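PDB 4LJS: periplasmic binding protein from Veillonella parvula, which probably captures a small ligand, such as an iron or cobalamin-type complex, between two lobes and delivers it to an ABC importer. Local coordinates for residues G217-G220 / A221-A225; F286-L289 / L290-Y293. One frame throughout, in Å; residues are numbered along the deposited sequence.

Contact 1. Residues G217-G220 / A221-A225; sequences GNIG and ASLHA
Ser222 folds back on the helix turn before it to bond Asn218. Its CB lies 3.2 Å from Asn218 O, and its OG, held beside its own backbone N (chi1 -62°), donates to the same Asn218 O at 2.7 Å. Ser222 N also donates to that oxygen, nearly straight at 164°, and the two donors arrive from opposite faces of the carbonyl plane. Ser222 OG accepts a long hydrogen bond (3.3 Å) from a water, which itself accepts one from Asn218 ND2, while Asn218 OD1 bonds Met151 N. On another side of the helix Ile219 and Leu223 run side by side, Ile219 CG2 meeting Leu223 CD1 at 3.8 Å; branched aliphatic chains suit this surface. A Schellman motif ends the helix: Ala225 N donates to Gly220 O at 2.9 Å and His224 N to Ala221 O at 2.8 Å, with His224 as the C-prime residue in a left-handed conformation. Ala225 CB lies close to Gly220 O, 3.2 Å away. The chemistry thus implies a polar, partly hydrated side bound by serine and asparagine, an apolar side packed against helix 299-310, and a helix end where Gly220 O and Ala221 O are taken up by the chain's own N-H groups.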
# COMPACT_ATOMS: atom_id res chain seq x y z
N GLY A 217 -3.88 -10.59 4.78
CA GLY A 217 -4.79 -11.71 4.94
C GLY A 217 -5.75 -11.79 3.76
O GLY A 217 -5.98 -12.87 3.21
N ASN A 218 -6.30 -10.64 3.37
CA ASN A 218 -7.27 -10.60 2.28
C ASN A 218 -6.63 -10.97 0.95
O ASN A 218 -7.28 -11.53 0.06
CB ASN A 218 -7.93 -9.22 2.19
CG ASN A 218 -9.05 -9.17 1.15
OD1 ASN A 218 -8.93 -8.48 0.13
ND2 ASN A 218 -10.13 -9.89 1.41
N ILE A 219 -5.34 -10.67 0.80
CA ILE A 219 -4.64 -11.04 -0.42
C ILE A 219 -4.50 -12.56 -0.47
O ILE A 219 -4.77 -13.18 -1.50
CB ILE A 219 -3.28 -10.36 -0.53
CG1 ILE A 219 -3.48 -8.85 -0.72
CG2 ILE A 219 -2.47 -10.95 -1.69
CD1 ILE A 219 -2.22 -8.01 -0.39
N GLY A 220 -4.12 -13.16 0.66
CA GLY A 220 -4.11 -14.61 0.78
C GLY A 220 -5.46 -15.25 0.48
O GLY A 220 -5.54 -16.21 -0.29
N ALA A 221 -6.53 -14.71 1.06
CA ALA A 221 -7.89 -15.21 0.82
C ALA A 221 -8.33 -15.02 -0.64
O ALA A 221 -8.88 -15.93 -1.25
CB ALA A 221 -8.89 -14.56 1.77
N SER A 222 -8.09 -13.83 -1.18
CA SER A 222 -8.40 -13.57 -2.59
C SER A 222 -7.74 -14.61 -3.50
O SER A 222 -8.33 -15.06 -4.48
CB SER A 222 -7.96 -12.16 -3.00
OG SER A 222 -8.67 -11.20 -2.24
N LEU A 223 -6.52 -14.99 -3.16
CA LEU A 223 -5.77 -15.97 -3.95
C LEU A 223 -6.11 -17.42 -3.57
O LEU A 223 -5.39 -18.35 -3.93
CB LEU A 223 -4.27 -15.69 -3.84
CG LEU A 223 -3.84 -14.42 -4.60
CD1 LEU A 223 -2.48 -13.89 -4.14
CD2 LEU A 223 -3.82 -14.70 -6.09
N HIS A 224 -7.22 -17.58 -2.86
CA HIS A 224 -7.77 -18.90 -2.51
C HIS A 224 -6.88 -19.71 -1.57
O HIS A 224 -6.98 -20.93 -1.51
CB HIS A 224 -8.08 -19.72 -3.77
CG HIS A 224 -9.36 -20.48 -3.67
ND1 HIS A 224 -10.59 -19.86 -3.64
CD2 HIS A 224 -9.60 -21.81 -3.55
CE1 HIS A 224 -11.54 -20.77 -3.52
NE2 HIS A 224 -10.97 -21.96 -3.47
N ALA A 225 -6.01 -19.02 -0.83
CA ALA A 225 -5.18 -19.70 0.15
C ALA A 225 -5.95 -19.93 1.45
O ALA A 225 -6.95 -19.26 1.72
CB ALA A 225 -3.91 -18.91 0.43
O HOH W 1 -11.70 -10.65 -1.15

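Contact 2. Residues F286-L289 / L290-Y293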
# COMPACT_ATOMS: atom_id res chain seq x y z
N PHE A 286 10.15 -12.83 2.06
CA PHE A 286 9.96 -11.45 2.49
C PHE A 286 8.76 -10.84 1.78
O PHE A 286 8.54 -11.07 0.59
CB PHE A 286 11.21 -10.62 2.18
CG PHE A 286 12.33 -10.83 3.17
CD1 PHE A 286 12.10 -10.70 4.53
CD2 PHE A 286 13.61 -11.14 2.73
CE1 PHE A 286 13.14 -10.87 5.44
CE2 PHE A 286 14.65 -11.32 3.63
CZ PHE A 286 14.41 -11.19 4.99
N LEU A 287 7.98 -10.05 2.51
CA LEU A 287 6.85 -9.33 1.94
C LEU A 287 6.86 -7.90 2.49
O LEU A 287 6.62 -7.68 3.68
CB LEU A 287 5.54 -10.05 2.29
CG LEU A 287 4.20 -9.48 1.81
CD1 LEU A 287 4.16 -9.31 0.29
CD2 LEU A 287 3.04 -10.37 2.27
N PRO A 288 7.17 -6.92 1.63
CA PRO A 288 7.28 -5.54 2.11
C PRO A 288 5.95 -5.00 2.62
O PRO A 288 4.92 -5.14 1.96
CB PRO A 288 7.76 -4.76 0.87
CG PRO A 288 7.47 -5.65 -0.30
CD PRO A 288 7.54 -7.06 0.21
N LEU A 289 5.99 -4.40 3.81
CA LEU A 289 4.84 -3.77 4.42
C LEU A 289 4.22 -2.73 3.49
O LEU A 289 3.00 -2.63 3.38
CB LEU A 289 5.24 -3.11 5.75
CG LEU A 289 4.13 -2.54 6.64
CD1 LEU A 289 3.09 -3.61 6.97
CD2 LEU A 289 4.71 -1.95 7.92
N LEU A 290 5.07 -1.98 2.79
CA LEU A 290 4.59 -0.94 1.88
C LEU A 290 3.73 -1.51 0.74
O LEU A 290 3.07 -0.76 0.02
CB LEU A 290 5.77 -0.10 1.32
CG LEU A 290 6.86 -0.75 0.44
CD1 LEU A 290 6.38 -0.98 -0.99
CD2 LEU A 290 8.14 0.10 0.43
N ALA A 291 3.74 -2.83 0.58
CA ALA A 291 2.93 -3.47 -0.45
C ALA A 291 1.66 -4.10 0.11
O ALA A 291 0.80 -4.53 -0.65
CB ALA A 291 3.75 -4.53 -1.18
N VAL A 292 1.54 -4.16 1.43
CA VAL A 292 0.39 -4.83 2.04
C VAL A 292 -0.30 -4.02 3.13
O VAL A 292 -1.19 -4.51 3.81
CB VAL A 292 0.76 -6.21 2.63
CG1 VAL A 292 1.24 -7.14 1.53
CG2 VAL A 292 1.81 -6.08 3.71
N TYR A 293 0.11 -2.77 3.29
CA TYR A 293 -0.56 -1.89 4.24
C TYR A 293 -0.80 -0.54 3.56
O TYR A 293 0.16 0.19 3.30
CB TYR A 293 0.26 -1.76 5.52
CG TYR A 293 -0.43 -0.96 6.60
CD1 TYR A 293 -0.36 0.42 6.61
CD2 TYR A 293 -1.15 -1.60 7.61
CE1 TYR A 293 -0.99 1.16 7.60
CE2 TYR A 293 -1.78 -0.86 8.61
CZ TYR A 293 -1.70 0.52 8.59
OH TYR A 293 -2.32 1.28 9.56
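Leu289 O is gripped by two backbone donors as the chain turns off the end of strand 284-288. Val292 N reaches Leu289 O at 2.9 Å from above the carbonyl plane, and Tyr293 N adds a weak, strongly bent bond of 124°. One residue earlier Pro288 O takes Ala291 N, also at 2.9 Å and from above its plane, so the chain winds through two overlapping type I beta turns. Proline, with no N-H to give, still serves through its carbonyl, and its ring packs on the turn: Ala291 CB, with nothing beyond it, lies 4.0 Å from Pro288 CG and 3.4 Å from Pro288 O. Leu287 and Val292 cross at an angle, Val292 CG1 resting 3.8 Å from Leu287 CD2, so that one methyl sits equally close to CG and both branches, CD1 and CD2. Leu289 (chi1 -173°) and Tyr293 both place CG anti to the backbone N, and the two side chains lie side by side, with Leu289 CD1 3.7 Å from Tyr293 CB. Leu287 and Val292 both also touch Ser302 of helix 299-310, whose OG bonds Ala291 O. This is a strand-to-helix connection at the C-terminal end of a parallel strand, where alpha/beta folds commonly place their binding loops.

Overall arrangement
Contact 1 closes before contact 2 opens along the chain, and their centres lie about 14 Å apart, yet the two meet directly: Ile219 CD1 packs on Val292 CG1 at 4.1 Å. Helix 215-222 and the turn after strand 284-288 thus pack against each other, and both also pack against helix 299-310, where Ser302 touches Ile219 too. Residues 286-293 lie nearer the middle of the chain, their centre about 7 Å from the chain's centre against about 16 Å for that of residues 217-225. The side chain of Tyr293 is about 4 Å from a bound glycerol, probably from crystallisation, which is consistent with a pocket there but does not identify the natural ligand.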